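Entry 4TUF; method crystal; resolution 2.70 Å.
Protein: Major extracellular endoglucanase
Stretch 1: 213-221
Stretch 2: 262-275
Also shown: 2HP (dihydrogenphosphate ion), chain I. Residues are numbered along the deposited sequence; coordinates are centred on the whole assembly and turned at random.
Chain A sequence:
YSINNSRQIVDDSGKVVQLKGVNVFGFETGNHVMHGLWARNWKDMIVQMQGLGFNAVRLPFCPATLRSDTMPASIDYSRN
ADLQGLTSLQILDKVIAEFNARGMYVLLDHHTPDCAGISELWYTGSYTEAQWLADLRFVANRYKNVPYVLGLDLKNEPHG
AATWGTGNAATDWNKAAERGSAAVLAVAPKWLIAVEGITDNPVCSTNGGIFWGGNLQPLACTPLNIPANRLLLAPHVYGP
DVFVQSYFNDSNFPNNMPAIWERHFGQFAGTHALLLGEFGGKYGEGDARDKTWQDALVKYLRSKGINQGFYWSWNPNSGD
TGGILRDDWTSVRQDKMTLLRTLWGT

Stretch 1, residues 213-221: GGNLQPLAC
Stretch 2, residues 262-275: ERHFGQFAGTHALL

A single hydrogen bond joins the two stretches, and it runs backbone to backbone at a wider, pi-type turn of a helix: Leu-216 N donates to His-264 O at 2.8 Å, with an N-H...O angle of 152°. The helix begins earlier in the chain; in its wide turn, Glu-262 to Gly-266, Gln-267 N reaches Glu-262 O at 2.8 Å, and the His-264 carbonyl is taken by the other stretch. The register is offset by one residue from this bond: the CA atoms of Asn-215 and His-264 lie 4.8 Å apart, those of Leu-216 and Phe-265 5.4 Å. In stretch 2, phi/psi is -138/-30 at Phe-265, helical from Gln-267 to Gly-270, and extended at His-272 (-130/146).

Stretch 1 approaches as a loop, with phi/psi of -107/121 at Asn-215 and -113/3 at Leu-216, then takes helical angles from Gln-217 (-49/-44) to Cys-221. Across the bend, Asn-215 OD1 (chi1 t, chi2 16°) accepts from Gln-217 N at 3.1 Å and from Gln-217 NE2 at 2.6 Å. The Gln-217 side chain (m, t, chi3 100°) places NE2 at the edge of the His-264 ring, 3.7 Å from His-264 CD2. Gln-217 CG packs 3.2 Å from Arg-263 O, a carbonyl that accepts from Gln-267 NE2 at 2.8 Å. His-264 (chi1 m, chi2 163°) sets its CB 3.5 Å from Gly-214 O.

Phe-268 (chi1 m, chi2 -81°), with CA-to-CB directed toward stretch 1, has the largest area covered by the other stretch. It follows Gly-266 and Gln-267 in a type I turn, closed by Ala-269 N to Gly-266 O at 3.0 Å. Phe-268 CZ comes within 3.1 Å of Leu-216 O, a close contact oblique to the ring; the same carbonyl accepts a hydrogen bond from Leu-219 N at 3.0 Å. Apolar contacts reach two of its carbons: Leu-216 CB lies 3.8 Å from Phe-268 CE2, while Leu-219 CB is 3.8 Å and Ala-220 CB 4.2 Å from Phe-268 CE1. Leu-216 (m, t) extends CD1 to 4.0 Å from Phe-265 CB and 4.2 Å from Leu-274 CD1. Phe-265 (chi1 p, chi2 -88°) turns the end of its side chain away.

Leu-219 (t, p) places CD2 over the face of His-272 (chi1 m, chi2 84°), 4.3 Å from the ring centroid and 15° off the normal, a CH-pi contact. Thr-271 (p) donates through OG1 to O2 of the dihydrogenphosphate at 2.7 Å and accepts a weak bond from His-272 ND1 at 3.2 Å. The same phosphate oxygen lies at the ring edges of two residues, 3.2 Å from His-272 CE1 and 3.4 Å from Phe-268 CD1.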

# COMPACT_ATOMS: atom_id res chain seq x y z
N GLY A 213 -0.53 9.98 -4.59
CA GLY A 213 0.64 9.16 -4.32
C GLY A 213 1.19 8.50 -5.57
O GLY A 213 1.86 7.48 -5.49
N GLY A 214 0.90 9.09 -6.73
CA GLY A 214 1.24 8.46 -7.99
C GLY A 214 2.39 9.06 -8.79
O GLY A 214 2.82 8.46 -9.77
N ASN A 215 2.88 10.23 -8.37
CA ASN A 215 3.93 10.92 -9.11
C ASN A 215 5.29 10.84 -8.43
O ASN A 215 5.45 11.31 -7.31
CB ASN A 215 3.56 12.39 -9.33
CG ASN A 215 4.50 13.10 -10.29
OD1 ASN A 215 5.25 12.47 -11.03
ND2 ASN A 215 4.46 14.43 -10.28
N LEU A 216 6.27 10.27 -9.13
CA LEU A 216 7.61 10.16 -8.58
C LEU A 216 8.63 11.03 -9.34
O LEU A 216 9.82 11.00 -9.03
CB LEU A 216 8.07 8.71 -8.60
CG LEU A 216 7.52 7.82 -7.49
CD1 LEU A 216 7.95 6.40 -7.74
CD2 LEU A 216 8.03 8.31 -6.15
N GLN A 217 8.14 11.79 -10.32
CA GLN A 217 9.02 12.60 -11.17
C GLN A 217 10.05 13.47 -10.43
O GLN A 217 11.21 13.52 -10.85
CB GLN A 217 8.18 13.50 -12.09
CG GLN A 217 7.56 12.80 -13.28
CD GLN A 217 6.50 13.66 -13.96
OE1 GLN A 217 6.76 14.29 -14.98
NE2 GLN A 217 5.31 13.70 -13.37
N PRO A 218 9.65 14.17 -9.35
CA PRO A 218 10.63 15.06 -8.71
C PRO A 218 11.83 14.34 -8.07
O PRO A 218 12.80 15.00 -7.69
CB PRO A 218 9.80 15.77 -7.63
CG PRO A 218 8.41 15.72 -8.13
CD PRO A 218 8.30 14.37 -8.78
N LEU A 219 11.77 13.02 -7.96
CA LEU A 219 12.89 12.23 -7.44
C LEU A 219 14.12 12.34 -8.34
O LEU A 219 15.25 12.11 -7.92
CB LEU A 219 12.48 10.77 -7.28
CG LEU A 219 13.52 9.77 -6.78
CD1 LEU A 219 14.07 10.20 -5.43
CD2 LEU A 219 12.91 8.38 -6.70
N ALA A 220 13.91 12.71 -9.60
CA ALA A 220 15.01 12.85 -10.54
C ALA A 220 15.85 14.09 -10.23
O ALA A 220 17.04 14.14 -10.54
CB ALA A 220 14.48 12.91 -11.96
N CYS A 221 15.22 15.09 -9.61
CA CYS A 221 15.89 16.34 -9.28
C CYS A 221 16.37 16.34 -7.83
O CYS A 221 17.36 16.98 -7.50
CB CYS A 221 14.97 17.54 -9.49
SG CYS A 221 14.35 17.72 -11.17
N GLU A 262 5.35 5.28 -17.47
CA GLU A 262 6.79 5.47 -17.48
C GLU A 262 7.15 6.81 -16.85
O GLU A 262 8.00 6.88 -15.96
CB GLU A 262 7.34 5.39 -18.90
CG GLU A 262 8.85 5.55 -19.01
CD GLU A 262 9.61 4.29 -18.61
OE1 GLU A 262 8.96 3.29 -18.22
OE2 GLU A 262 10.85 4.30 -18.69
N ARG A 263 6.48 7.87 -17.29
CA ARG A 263 6.69 9.21 -16.76
C ARG A 263 6.48 9.32 -15.25
O ARG A 263 7.32 9.87 -14.54
CB ARG A 263 5.77 10.21 -17.46
CG ARG A 263 5.92 11.61 -16.93
CD ARG A 263 5.55 12.64 -17.98
NE ARG A 263 4.12 12.68 -18.24
CZ ARG A 263 3.59 12.77 -19.46
NH1 ARG A 263 4.38 12.83 -20.52
NH2 ARG A 263 2.27 12.81 -19.61
N HIS A 264 5.31 8.88 -14.79
CA HIS A 264 4.94 8.94 -13.37
C HIS A 264 5.74 8.07 -12.40
O HIS A 264 6.12 8.53 -11.34
CB HIS A 264 3.45 8.67 -13.21
CG HIS A 264 2.58 9.73 -13.80
ND1 HIS A 264 1.25 9.53 -14.07
CD2 HIS A 264 2.85 11.00 -14.17
CE1 HIS A 264 0.73 10.63 -14.58
NE2 HIS A 264 1.68 11.54 -14.65
N PHE A 265 5.99 6.81 -12.75
CA PHE A 265 6.81 5.97 -11.89
C PHE A 265 7.83 5.08 -12.56
O PHE A 265 8.81 4.73 -11.99
CB PHE A 265 5.94 5.13 -10.96
CG PHE A 265 4.96 4.26 -11.66
CD1 PHE A 265 3.75 4.73 -11.98
CD2 PHE A 265 5.27 2.98 -11.98
CE1 PHE A 265 2.85 3.95 -12.63
CE2 PHE A 265 4.39 2.19 -12.63
CZ PHE A 265 3.18 2.67 -12.96
N GLY A 266 7.53 4.68 -13.78
CA GLY A 266 8.21 3.59 -14.44
C GLY A 266 9.66 3.82 -14.73
O GLY A 266 10.47 2.94 -14.66
N GLN A 267 9.95 5.03 -15.09
CA GLN A 267 11.32 5.42 -15.43
C GLN A 267 12.31 5.22 -14.28
O GLN A 267 13.53 5.25 -14.50
CB GLN A 267 11.34 6.88 -15.87
CG GLN A 267 10.76 7.83 -14.84
CD GLN A 267 11.06 9.28 -15.14
OE1 GLN A 267 12.20 9.65 -15.41
NE2 GLN A 267 10.03 10.12 -15.09
N PHE A 268 11.80 5.01 -13.07
CA PHE A 268 12.65 4.83 -11.91
C PHE A 268 12.91 3.36 -11.61
O PHE A 268 13.72 3.04 -10.74
CB PHE A 268 12.04 5.51 -10.69
CG PHE A 268 11.94 7.00 -10.82
CD1 PHE A 268 13.04 7.80 -10.57
CD2 PHE A 268 10.76 7.59 -11.22
CE1 PHE A 268 12.96 9.17 -10.71
CE2 PHE A 268 10.68 8.96 -11.36
CZ PHE A 268 11.78 9.75 -11.11
N ALA A 269 12.25 2.48 -12.34
CA ALA A 269 12.32 1.04 -12.07
C ALA A 269 13.72 0.49 -12.26
O ALA A 269 14.11 -0.46 -11.57
CB ALA A 269 11.35 0.28 -12.95
N GLY A 270 14.47 1.08 -13.18
CA GLY A 270 15.79 0.57 -13.53
C GLY A 270 16.88 0.90 -12.53
O GLY A 270 17.94 0.29 -12.55
N THR A 271 16.62 1.86 -11.65
CA THR A 271 17.63 2.29 -10.69
C THR A 271 17.15 2.22 -9.23
O THR A 271 17.95 2.34 -8.30
CB THR A 271 18.10 3.72 -10.99
OG1 THR A 271 16.97 4.60 -11.03
CG2 THR A 271 18.82 3.77 -12.32
N HIS A 272 15.85 2.01 -9.03
CA HIS A 272 15.30 1.87 -7.69
C HIS A 272 14.43 0.63 -7.57
O HIS A 272 13.75 0.25 -8.52
CB HIS A 272 14.47 3.09 -7.30
CG HIS A 272 15.26 4.35 -7.14
ND1 HIS A 272 15.59 5.15 -8.21
CD2 HIS A 272 15.78 4.94 -6.04
CE1 HIS A 272 16.29 6.19 -7.77
NE2 HIS A 272 16.41 6.09 -6.46
N ALA A 273 14.45 -0.01 -6.40
CA ALA A 273 13.47 -1.05 -6.10
C ALA A 273 12.10 -0.41 -6.15
O ALA A 273 11.86 0.60 -5.48
CB ALA A 273 13.73 -1.67 -4.74
N LEU A 274 11.20 -0.97 -6.95
CA LEU A 274 9.89 -0.38 -7.15
C LEU A 274 8.79 -1.42 -7.31
O LEU A 274 8.98 -2.46 -7.93
CB LEU A 274 9.92 0.55 -8.37
CG LEU A 274 8.73 1.48 -8.63
CD1 LEU A 274 9.21 2.75 -9.33
CD2 LEU A 274 7.65 0.80 -9.47
N LEU A 275 7.64 -1.11 -6.72
CA LEU A 275 6.43 -1.89 -6.90
C LEU A 275 5.24 -0.96 -6.68
O LEU A 275 5.41 0.17 -6.22
CB LEU A 275 6.39 -3.08 -5.93
CG LEU A 275 6.68 -2.87 -4.43
CD1 LEU A 275 5.58 -2.10 -3.71
CD2 LEU A 275 6.88 -4.22 -3.75
P 2HP I . 17.40 8.43 -10.83
O1 2HP I . 18.82 7.89 -10.85
O2 2HP I . 16.43 7.28 -10.80
O3 2HP I . 17.21 9.29 -9.61
O4 2HP I . 17.15 9.27 -12.07